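Local atomic coordinates of uncharacterized protein Atu2452 (Agrobacterium tumefaciens, PDB entry 2R8B), a protein that is of unknown function but belongs to the dienelactone hydrolase family of alpha/beta hydrolases and is probably a serine hydrolase. Residues A[160-174]-A[180-194]. Residues are numbered along the deposited sequence; the frame is centred on the assembly and turned at random.
Sequences IEQPELFDAAVLMHP and PKISPAKPTRRVLIT
Ala169 and Leu171 exchange backbone hydrogen bonds with Arg190, Leu192 and Thr194, pairing two neighbouring parallel strands of the central sheet of an alpha/beta-hydrolase fold. The pairing is regular: the N-to-C directions of strands 168-172 and 190-194 differ by 9°, and the ladder extends from Arg190 N on Asp167 O to His173 N on Thr194 O. Leu192 N reaches Ala169 O at 2.9 Å with a nearly straight N-H...O angle of 172°. The ladder is also where packing is tight. On the sheet face carrying Leu171 and Ile193, Leu171 CD1 lies 4.1 Å from Ile193 CG1, and the Pro174 ring brings CG to 3.7 Å from Ile193 CG2; helix 150-161 closes over Leu171 and Pro174.

The solvent side is carried by the pairs Asp167-Lys186 and Glu161-Lys181. Lys186, bent at its third torsion (chi3 -44°), carries its ammonium to the carboxylate of Asp167, a salt bridge with NZ 2.8 Å from OD2, though the hydrogen bond is weak. The Glu161-Lys181 bridge is long, OE1 to NZ 3.9 Å. Beside it the buried Ile160 packs on Pro180, and the Pro163 ring brings CG to 3.8 Å from Ser183 CB.

Just past the C-terminal end of strand 168-172, His173 contacts the probable Ser149-His230-Asp199 triad: its ND1 bonds Asp199 and its ring meets that of His230, while NE2 bonds Glu236. Thr194 OG1 also bonds Glu236, so one carboxylate links both segments. Thr194 O lies 3.8 Å above the His173 ring plane, displaced toward the ring's rim on the CD2 side.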
loop_
_atom_site.group_PDB
_atom_site.type_symbol
_atom_site.label_atom_id
_atom_site.label_comp_id
_atom_site.label_asym_id
_atom_site.label_seq_id
_atom_site.Cartn_x
_atom_site.Cartn_y
_atom_site.Cartn_z
ATOM N N ILE A 160 1.151 6.990 7.503
ATOM C CA ILE A 160 0.821 8.127 8.351
ATOM C C ILE A 160 0.708 7.806 9.832
ATOM O O ILE A 160 1.146 8.604 10.667
ATOM C CB ILE A 160 -0.472 8.776 7.875
ATOM C CG1 ILE A 160 -0.203 9.571 6.593
ATOM C CG2 ILE A 160 -1.014 9.700 8.911
ATOM C CD1 ILE A 160 -1.416 9.642 5.661
ATOM N N GLU A 161 0.100 6.674 10.175
ATOM C CA GLU A 161 -0.210 6.408 11.587
ATOM C C GLU A 161 0.917 5.641 12.278
ATOM O O GLU A 161 1.100 5.740 13.499
ATOM C CB GLU A 161 -1.511 5.633 11.707
ATOM C CG GLU A 161 -2.708 6.351 11.106
ATOM C CD GLU A 161 -3.288 7.416 12.045
ATOM O OE1 GLU A 161 -3.667 8.525 11.586
ATOM O OE2 GLU A 161 -3.369 7.144 13.255
ATOM N N GLN A 162 1.668 4.873 11.492
ATOM C CA GLN A 162 2.817 4.110 11.988
ATOM C C GLN A 162 3.984 4.533 11.150
ATOM O O GLN A 162 4.483 3.749 10.322
ATOM C CB GLN A 162 2.606 2.632 11.755
ATOM C CG GLN A 162 1.200 2.167 12.013
ATOM C CD GLN A 162 0.968 1.885 13.475
ATOM O OE1 GLN A 162 0.779 0.740 13.863
ATOM N NE2 GLN A 162 1.013 2.922 14.299
ATOM N N PRO A 163 4.400 5.793 11.310
ATOM C CA PRO A 163 5.325 6.278 10.296
ATOM C C PRO A 163 6.625 5.441 10.256
ATOM O O PRO A 163 7.348 5.465 9.269
ATOM C CB PRO A 163 5.545 7.754 10.710
ATOM C CG PRO A 163 5.205 7.795 12.178
ATOM C CD PRO A 163 4.109 6.802 12.347
ATOM N N GLU A 164 6.877 4.655 11.298
ATOM C CA GLU A 164 8.141 3.969 11.408
ATOM C C GLU A 164 8.098 2.490 11.044
ATOM O O GLU A 164 9.110 1.771 11.155
ATOM C CB GLU A 164 8.782 4.236 12.777
ATOM C CG GLU A 164 9.591 5.530 12.731
ATOM C CD GLU A 164 10.510 5.795 13.955
ATOM O OE1 GLU A 164 10.881 4.822 14.662
ATOM O OE2 GLU A 164 10.893 6.983 14.186
ATOM N N LEU A 165 6.949 2.018 10.587
ATOM C CA LEU A 165 6.849 0.616 10.161
ATOM C C LEU A 165 7.486 0.302 8.785
ATOM O O LEU A 165 8.311 -0.561 8.688
ATOM C CB LEU A 165 5.414 0.111 10.272
ATOM C CG LEU A 165 5.206 -1.320 9.807
ATOM C CD1 LEU A 165 5.969 -2.298 10.691
ATOM C CD2 LEU A 165 3.718 -1.644 9.803
ATOM N N PHE A 166 7.139 1.031 7.741
ATOM C CA PHE A 166 7.610 0.751 6.393
ATOM C C PHE A 166 8.937 1.340 5.993
ATOM O O PHE A 166 9.243 2.492 6.307
ATOM C CB PHE A 166 6.573 1.206 5.376
ATOM C CG PHE A 166 5.486 0.204 5.157
ATOM C CD1 PHE A 166 4.398 0.129 6.045
ATOM C CD2 PHE A 166 5.549 -0.693 4.084
ATOM C CE1 PHE A 166 3.373 -0.827 5.855
ATOM C CE2 PHE A 166 4.549 -1.653 3.909
ATOM C CZ PHE A 166 3.459 -1.721 4.797
ATOM N N ASP A 167 9.671 0.551 5.215
ATOM C CA ASP A 167 10.896 0.982 4.618
ATOM C C ASP A 167 10.667 1.497 3.234
ATOM O O ASP A 167 11.291 2.466 2.832
ATOM C CB ASP A 167 11.874 -0.191 4.541
ATOM C CG ASP A 167 12.503 -0.486 5.876
ATOM O OD1 ASP A 167 13.661 -0.007 6.060
ATOM O OD2 ASP A 167 11.824 -1.138 6.737
ATOM N N ALA A 168 9.821 0.809 2.484
ATOM C CA ALA A 168 9.486 1.263 1.141
ATOM C C ALA A 168 8.012 1.084 0.858
ATOM O O ALA A 168 7.391 0.140 1.344
ATOM C CB ALA A 168 10.264 0.516 0.139
ATOM N N ALA A 169 7.437 1.977 0.071
ATOM C CA ALA A 169 6.040 1.794 -0.269
ATOM C C ALA A 169 5.754 2.257 -1.677
ATOM O O ALA A 169 6.261 3.302 -2.104
ATOM C CB ALA A 169 5.157 2.525 0.727
ATOM N N VAL A 170 4.974 1.498 -2.437
ATOM C CA VAL A 170 4.557 2.107 -3.675
ATOM C C VAL A 170 3.071 2.327 -3.672
ATOM O O VAL A 170 2.291 1.422 -3.362
ATOM C CB VAL A 170 5.158 1.461 -4.948
ATOM C CG1 VAL A 170 6.023 0.267 -4.625
ATOM C CG2 VAL A 170 4.106 1.169 -5.979
ATOM N N LEU A 171 2.674 3.571 -3.919
ATOM C CA LEU A 171 1.262 3.904 -3.922
ATOM C C LEU A 171 0.755 4.081 -5.340
ATOM O O LEU A 171 1.149 5.005 -6.039
ATOM C CB LEU A 171 1.035 5.154 -3.104
ATOM C CG LEU A 171 1.634 5.103 -1.690
ATOM C CD1 LEU A 171 1.465 6.443 -1.022
ATOM C CD2 LEU A 171 1.022 4.012 -0.823
HETATM N N MSE A 172 -0.099 3.183 -5.794
HETATM C CA MSE A 172 -0.588 3.309 -7.151
HETATM C C MSE A 172 -1.948 3.973 -7.184
HETATM O O MSE A 172 -2.942 3.402 -6.764
HETATM C CB MSE A 172 -0.548 1.939 -7.818
HETATM C CG MSE A 172 0.853 1.400 -7.734
HETATM SE SE MSE A 172 1.089 -0.192 -8.753
HETATM C CE MSE A 172 1.799 0.548 -10.451
ATOM N N HIS A 173 -1.975 5.219 -7.647
ATOM C CA HIS A 173 -3.196 5.945 -7.725
ATOM C C HIS A 173 -3.834 5.991 -6.336
ATOM O O HIS A 173 -4.900 5.446 -6.148
ATOM C CB HIS A 173 -4.134 5.294 -8.743
ATOM C CG HIS A 173 -3.591 5.294 -10.139
ATOM N ND1 HIS A 173 -4.015 6.176 -11.112
ATOM C CD2 HIS A 173 -2.645 4.526 -10.726
ATOM C CE1 HIS A 173 -3.354 5.958 -12.232
ATOM N NE2 HIS A 173 -2.515 4.959 -12.023
ATOM N N PRO A 174 -3.165 6.623 -5.356
ATOM C CA PRO A 174 -3.796 6.891 -4.072
ATOM C C PRO A 174 -4.802 8.020 -4.163
ATOM O O PRO A 174 -4.781 8.802 -5.134
ATOM C CB PRO A 174 -2.634 7.391 -3.225
ATOM C CG PRO A 174 -1.773 8.076 -4.221
ATOM C CD PRO A 174 -1.784 7.131 -5.374
ATOM N N PRO A 180 -3.186 14.916 6.649
ATOM C CA PRO A 180 -2.506 14.058 7.587
ATOM C C PRO A 180 -1.757 14.900 8.575
ATOM O O PRO A 180 -1.152 15.918 8.198
ATOM C CB PRO A 180 -1.531 13.342 6.706
ATOM C CG PRO A 180 -2.197 13.415 5.378
ATOM C CD PRO A 180 -2.668 14.752 5.294
ATOM N N LYS A 181 -1.847 14.506 9.838
ATOM C CA LYS A 181 -0.980 15.082 10.848
ATOM C C LYS A 181 0.332 14.358 10.621
ATOM O O LYS A 181 0.335 13.186 10.256
ATOM C CB LYS A 181 -1.516 14.937 12.298
ATOM C CG LYS A 181 -2.588 13.834 12.524
ATOM C CD LYS A 181 -2.114 12.338 12.223
ATOM C CE LYS A 181 -3.231 11.549 11.473
ATOM N NZ LYS A 181 -3.732 12.229 10.216
ATOM N N ILE A 182 1.435 15.077 10.815
ATOM C CA ILE A 182 2.724 14.637 10.317
ATOM C C ILE A 182 3.596 14.138 11.442
ATOM O O ILE A 182 3.917 14.881 12.360
ATOM C CB ILE A 182 3.453 15.772 9.530
ATOM C CG1 ILE A 182 2.592 16.244 8.336
ATOM C CG2 ILE A 182 4.881 15.301 9.092
ATOM C CD1 ILE A 182 2.136 15.073 7.388
ATOM N N SER A 183 3.980 12.873 11.376
ATOM C CA SER A 183 4.898 12.377 12.337
ATOM C C SER A 183 6.119 11.857 11.572
ATOM O O SER A 183 5.969 11.413 10.423
ATOM C CB SER A 183 4.222 11.313 13.167
ATOM O OG SER A 183 4.746 11.394 14.476
ATOM N N PRO A 184 7.332 11.953 12.161
ATOM C CA PRO A 184 8.505 11.599 11.364
ATOM C C PRO A 184 8.681 10.089 11.103
ATOM O O PRO A 184 8.488 9.263 12.022
ATOM C CB PRO A 184 9.668 12.141 12.201
ATOM C CG PRO A 184 9.163 12.168 13.592
ATOM C CD PRO A 184 7.697 12.403 13.521
ATOM N N ALA A 185 9.019 9.758 9.850
ATOM C CA ALA A 185 9.391 8.399 9.403
ATOM C C ALA A 185 10.891 8.155 9.565
ATOM O O ALA A 185 11.597 8.996 10.085
ATOM C CB ALA A 185 9.017 8.217 7.944
ATOM N N LYS A 186 11.372 7.010 9.080
ATOM C CA LYS A 186 12.812 6.674 9.115
ATOM C C LYS A 186 13.475 7.287 7.894
ATOM O O LYS A 186 12.897 7.241 6.818
ATOM C CB LYS A 186 13.033 5.155 9.141
ATOM C CG LYS A 186 12.329 4.411 10.305
ATOM C CD LYS A 186 12.355 2.847 10.152
ATOM C CE LYS A 186 12.019 2.413 8.706
ATOM N NZ LYS A 186 12.401 1.021 8.482
ATOM N N PRO A 187 14.684 7.884 8.051
ATOM C CA PRO A 187 15.341 8.623 6.958
ATOM C C PRO A 187 15.521 7.771 5.707
ATOM O O PRO A 187 15.723 8.313 4.618
ATOM C CB PRO A 187 16.707 8.949 7.536
ATOM C CG PRO A 187 16.472 9.004 8.955
ATOM C CD PRO A 187 15.527 7.902 9.257
ATOM N N THR A 188 15.431 6.449 5.872
ATOM C CA THR A 188 15.634 5.515 4.789
ATOM C C THR A 188 14.319 5.191 4.096
ATOM O O THR A 188 14.311 4.496 3.083
ATOM C CB THR A 188 16.232 4.198 5.300
ATOM O OG1 THR A 188 15.379 3.661 6.329
ATOM C CG2 THR A 188 17.673 4.401 5.807
ATOM N N ARG A 189 13.192 5.639 4.634
ATOM C CA ARG A 189 11.923 5.358 3.970
ATOM C C ARG A 189 12.024 5.829 2.547
ATOM O O ARG A 189 12.621 6.868 2.268
ATOM C CB ARG A 189 10.788 6.077 4.637
ATOM C CG ARG A 189 9.895 5.218 5.425
ATOM C CD ARG A 189 8.496 5.467 4.871
ATOM N NE ARG A 189 8.307 6.800 4.264
ATOM C CZ ARG A 189 7.338 7.672 4.606
ATOM N NH1 ARG A 189 6.465 7.355 5.576
ATOM N NH2 ARG A 189 7.223 8.841 3.968
ATOM N N ARG A 190 11.483 5.045 1.637
ATOM C CA ARG A 190 11.403 5.466 0.258
ATOM C C ARG A 190 9.989 5.237 -0.177
ATOM O O ARG A 190 9.475 4.099 -0.029
ATOM C CB ARG A 190 12.344 4.655 -0.610
ATOM C CG ARG A 190 13.776 5.112 -0.447
ATOM C CD ARG A 190 14.778 4.286 -1.205
ATOM N NE ARG A 190 14.719 4.419 -2.669
ATOM C CZ ARG A 190 14.459 3.404 -3.518
ATOM N NH1 ARG A 190 14.191 2.176 -3.063
ATOM N NH2 ARG A 190 14.456 3.604 -4.833
ATOM N N VAL A 191 9.354 6.282 -0.711
ATOM C CA VAL A 191 8.087 6.059 -1.371
ATOM C C VAL A 191 7.938 6.496 -2.826
ATOM O O VAL A 191 8.448 7.557 -3.254
ATOM C CB VAL A 191 6.826 6.400 -0.479
ATOM C CG1 VAL A 191 7.206 6.907 0.891
ATOM C CG2 VAL A 191 5.824 7.228 -1.200
ATOM N N LEU A 192 7.222 5.634 -3.559
ATOM C CA LEU A 192 6.858 5.878 -4.953
ATOM C C LEU A 192 5.359 6.095 -5.119
ATOM O O LEU A 192 4.559 5.229 -4.760
ATOM C CB LEU A 192 7.268 4.687 -5.811
ATOM C CG LEU A 192 6.800 4.801 -7.255
ATOM C CD1 LEU A 192 7.274 6.068 -7.853
ATOM C CD2 LEU A 192 7.309 3.669 -8.054
ATOM N N ILE A 193 4.969 7.232 -5.669
ATOM C CA ILE A 193 3.582 7.427 -6.049
ATOM C C ILE A 193 3.472 7.418 -7.568
ATOM O O ILE A 193 4.261 8.096 -8.262
ATOM C CB ILE A 193 3.036 8.709 -5.494
ATOM C CG1 ILE A 193 3.223 8.725 -3.970
ATOM C CG2 ILE A 193 1.549 8.789 -5.792
ATOM C CD1 ILE A 193 3.224 10.114 -3.306
ATOM N N THR A 194 2.526 6.644 -8.093
ATOM C CA THR A 194 2.263 6.649 -9.511
ATOM C C THR A 194 0.854 7.158 -9.668
ATOM O O THR A 194 -0.057 6.800 -8.907
ATOM C CB THR A 194 2.319 5.221 -10.109
ATOM O OG1 THR A 194 1.169 4.482 -9.668
ATOM C CG2 THR A 194 3.603 4.434 -9.677
#